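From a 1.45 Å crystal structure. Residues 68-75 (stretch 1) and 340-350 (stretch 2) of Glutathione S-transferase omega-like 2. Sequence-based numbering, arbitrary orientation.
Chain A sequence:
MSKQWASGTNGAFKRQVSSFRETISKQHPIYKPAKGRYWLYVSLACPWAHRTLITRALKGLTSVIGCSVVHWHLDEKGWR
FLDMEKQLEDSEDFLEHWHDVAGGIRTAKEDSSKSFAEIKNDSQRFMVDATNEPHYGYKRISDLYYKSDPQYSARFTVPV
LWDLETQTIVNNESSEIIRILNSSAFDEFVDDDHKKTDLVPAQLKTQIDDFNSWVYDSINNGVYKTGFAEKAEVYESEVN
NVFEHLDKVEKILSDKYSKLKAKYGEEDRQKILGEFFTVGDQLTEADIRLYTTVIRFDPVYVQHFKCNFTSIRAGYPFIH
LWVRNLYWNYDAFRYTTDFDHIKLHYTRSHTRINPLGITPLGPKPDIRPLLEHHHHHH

Stretch 1 68-75: SVVHWHLD
Stretch 2 (340-350) DHIKLHYTRSH

The chain leaves a strand that includes 68-69 for a loop that lies along a helix, which enters from earlier in the chain and runs to Ser-349, with Trp-72 CA 4.7 Å from His-345 CA and Leu-74 CA 5.3 Å from Ser-349 CA: two residues of loop match one helical turn, both stretches advancing in the same direction. Val-69 (-128/123, chi1 t) points toward the helix but only grazes it. At Val-70 (phi/psi -73/163, chi1 m) the backbone does the work: a water donates to Val-70 O (2.7 Å from the water O) and also bonds His-341 ND1. His-71 (-62/147, chi1 t) turns away, its ND1 accepting from His-73 N at 2.9 Å, a hydrogen bond that spans Trp-72 (-70/-20).

Trp-72, chi1 p and chi2 -99°, is the centerpiece. Leu-344 CB (chi1 m, chi2 t) sits over its six-membered ring, 3.6 Å from Trp-72 CE3, while the five-membered ring of Trp-72 turns an edge to the face of His-341 (chi1 m), planes at 81°. Trp-72 O accepts from His-345 ND1 (chi1 t) at 2.8 Å. His-73 (-84/121, chi1 t) starts away, yet a water links its NE2 to Arg-348 O. Leu-74 (-108/104, chi1 t, chi2 p) donates from N to Ser-349 OG at 2.9 Å; that hydroxyl (chi1 m) donates to His-345 O, so its direction is set.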

# COMPACT_ATOMS: atom_id res chain seq x y z
N SER A 68 23.86 18.31 11.54
CA SER A 68 23.03 17.97 12.67
C SER A 68 21.69 17.51 12.12
O SER A 68 21.29 17.95 11.03
CB SER A 68 22.82 19.12 13.64
OG SER A 68 24.12 19.47 14.16
N VAL A 69 20.99 16.68 12.87
CA VAL A 69 19.80 15.96 12.36
C VAL A 69 18.62 16.17 13.30
O VAL A 69 18.69 15.84 14.50
CB VAL A 69 20.09 14.47 12.18
CG1 VAL A 69 18.86 13.83 11.54
CG2 VAL A 69 21.29 14.25 11.34
N VAL A 70 17.51 16.69 12.77
CA VAL A 70 16.28 16.82 13.53
C VAL A 70 15.62 15.45 13.73
O VAL A 70 15.90 14.49 13.01
CB VAL A 70 15.30 17.79 12.86
CG1 VAL A 70 15.90 19.23 12.88
CG2 VAL A 70 14.89 17.38 11.47
N HIS A 71 14.70 15.42 14.69
CA HIS A 71 13.87 14.25 14.97
C HIS A 71 13.02 13.96 13.76
O HIS A 71 12.61 14.85 13.01
CB HIS A 71 12.99 14.54 16.17
CG HIS A 71 12.48 13.34 16.88
ND1 HIS A 71 11.46 12.56 16.39
CD2 HIS A 71 12.81 12.81 18.09
CE1 HIS A 71 11.19 11.60 17.26
NE2 HIS A 71 11.99 11.73 18.31
N TRP A 72 12.75 12.66 13.55
CA TRP A 72 11.87 12.24 12.46
C TRP A 72 10.41 12.62 12.68
O TRP A 72 9.67 12.72 11.70
CB TRP A 72 12.01 10.73 12.19
CG TRP A 72 11.92 9.89 13.46
CD1 TRP A 72 12.99 9.39 14.15
CD2 TRP A 72 10.75 9.52 14.20
NE1 TRP A 72 12.56 8.73 15.28
CE2 TRP A 72 11.20 8.79 15.33
CE3 TRP A 72 9.37 9.73 14.03
CZ2 TRP A 72 10.31 8.25 16.25
CZ3 TRP A 72 8.50 9.18 14.97
CH2 TRP A 72 8.98 8.47 16.06
N HIS A 73 9.99 12.89 13.91
CA HIS A 73 8.60 13.23 14.18
C HIS A 73 8.36 14.73 13.95
O HIS A 73 8.96 15.59 14.63
CB HIS A 73 8.14 12.82 15.58
CG HIS A 73 6.69 13.10 15.81
ND1 HIS A 73 6.23 13.92 16.81
CD2 HIS A 73 5.59 12.66 15.15
CE1 HIS A 73 4.91 13.96 16.77
NE2 HIS A 73 4.50 13.21 15.76
N LEU A 74 7.43 15.06 13.05
CA LEU A 74 7.12 16.45 12.73
C LEU A 74 5.76 16.82 13.30
O LEU A 74 4.71 16.42 12.78
CB LEU A 74 7.22 16.66 11.22
CG LEU A 74 6.87 18.06 10.70
CD1 LEU A 74 7.79 19.16 11.24
CD2 LEU A 74 7.00 18.07 9.22
N ASP A 75 5.75 17.60 14.42
CA ASP A 75 4.53 18.06 15.06
C ASP A 75 4.17 19.48 14.61
O ASP A 75 4.81 20.04 13.71
CB ASP A 75 4.62 17.87 16.58
CG ASP A 75 5.56 18.85 17.28
OD1 ASP A 75 5.86 19.92 16.71
OD2 ASP A 75 6.00 18.51 18.41
N ASP A 340 14.45 3.80 8.92
CA ASP A 340 13.63 4.03 10.09
C ASP A 340 13.15 5.46 10.12
O ASP A 340 11.96 5.68 10.34
CB ASP A 340 14.37 3.67 11.37
CG ASP A 340 14.69 2.18 11.48
OD1 ASP A 340 13.93 1.34 11.03
OD2 ASP A 340 15.76 1.83 11.99
N HIS A 341 14.03 6.40 9.89
CA HIS A 341 13.59 7.79 9.87
C HIS A 341 12.57 8.03 8.76
O HIS A 341 11.58 8.74 8.96
CB HIS A 341 14.78 8.75 9.66
CG HIS A 341 15.54 9.04 10.92
ND1 HIS A 341 15.73 10.33 11.39
CD2 HIS A 341 16.12 8.21 11.81
CE1 HIS A 341 16.37 10.26 12.54
NE2 HIS A 341 16.64 9.00 12.81
N ILE A 342 12.83 7.47 7.57
CA ILE A 342 11.91 7.61 6.44
C ILE A 342 10.51 7.10 6.81
O ILE A 342 9.52 7.81 6.68
CB ILE A 342 12.47 6.90 5.21
CG1 ILE A 342 13.68 7.66 4.64
CG2 ILE A 342 11.44 6.67 4.14
CD1 ILE A 342 14.51 6.88 3.68
N LYS A 343 10.42 5.83 7.22
CA LYS A 343 9.10 5.28 7.47
C LYS A 343 8.40 5.92 8.64
O LYS A 343 7.16 6.17 8.58
CB LYS A 343 9.19 3.75 7.67
CG LYS A 343 9.55 3.02 6.36
CD LYS A 343 9.87 1.54 6.58
CE LYS A 343 8.70 0.72 7.03
NZ LYS A 343 7.88 0.40 5.90
N LEU A 344 9.13 6.14 9.73
CA LEU A 344 8.53 6.76 10.90
C LEU A 344 8.08 8.18 10.62
O LEU A 344 6.97 8.57 10.98
CB LEU A 344 9.51 6.72 12.09
CG LEU A 344 9.78 5.35 12.72
CD1 LEU A 344 11.00 5.49 13.62
CD2 LEU A 344 8.52 4.93 13.50
N HIS A 345 8.91 8.98 9.95
CA HIS A 345 8.51 10.37 9.72
C HIS A 345 7.13 10.45 9.07
O HIS A 345 6.22 11.15 9.56
CB HIS A 345 9.51 11.11 8.82
CG HIS A 345 8.95 12.38 8.31
ND1 HIS A 345 8.66 13.42 9.16
CD2 HIS A 345 8.51 12.75 7.07
CE1 HIS A 345 8.04 14.37 8.48
NE2 HIS A 345 7.94 14.00 7.21
N TYR A 346 6.98 9.80 7.91
CA TYR A 346 5.78 10.01 7.15
C TYR A 346 4.58 9.44 7.87
O TYR A 346 3.55 10.10 7.99
CB TYR A 346 5.94 9.36 5.78
CG TYR A 346 6.82 10.14 4.77
CD1 TYR A 346 8.19 9.93 4.70
CD2 TYR A 346 6.25 11.00 3.85
CE1 TYR A 346 8.94 10.58 3.78
CE2 TYR A 346 7.00 11.69 2.92
CZ TYR A 346 8.35 11.49 2.90
OH TYR A 346 9.17 12.07 1.97
N THR A 347 4.69 8.20 8.36
CA THR A 347 3.53 7.54 8.92
C THR A 347 3.12 8.09 10.28
O THR A 347 1.94 8.02 10.65
CB THR A 347 3.76 6.04 9.02
OG1 THR A 347 4.83 5.78 9.92
CG2 THR A 347 3.98 5.41 7.64
N ARG A 348 4.06 8.61 11.05
CA ARG A 348 3.76 9.15 12.37
C ARG A 348 3.46 10.63 12.36
O ARG A 348 2.84 11.10 13.32
CB ARG A 348 4.94 8.93 13.33
CG ARG A 348 5.41 7.49 13.49
CD ARG A 348 4.29 6.65 14.11
NE ARG A 348 4.79 5.32 14.45
CZ ARG A 348 5.51 5.02 15.52
NH1 ARG A 348 5.80 5.97 16.44
NH2 ARG A 348 6.00 3.80 15.67
N SER A 349 3.80 11.36 11.31
CA SER A 349 3.55 12.80 11.32
C SER A 349 2.32 13.23 10.55
O SER A 349 1.76 14.28 10.87
CB SER A 349 4.74 13.55 10.72
OG SER A 349 5.98 13.21 11.33
N HIS A 350 1.79 12.43 9.64
CA HIS A 350 0.73 12.87 8.74
C HIS A 350 -0.59 12.31 9.24
O HIS A 350 -1.12 11.32 8.72
CB HIS A 350 1.00 12.46 7.31
CG HIS A 350 2.21 13.08 6.76
ND1 HIS A 350 2.98 12.51 5.79
CD2 HIS A 350 2.79 14.27 7.07
CE1 HIS A 350 3.99 13.31 5.51
NE2 HIS A 350 3.89 14.39 6.27
O HOH W 1 15.37 13.06 10.73
O HOH W 2 1.79 13.29 14.93
O HOH W 3 2.15 15.53 13.30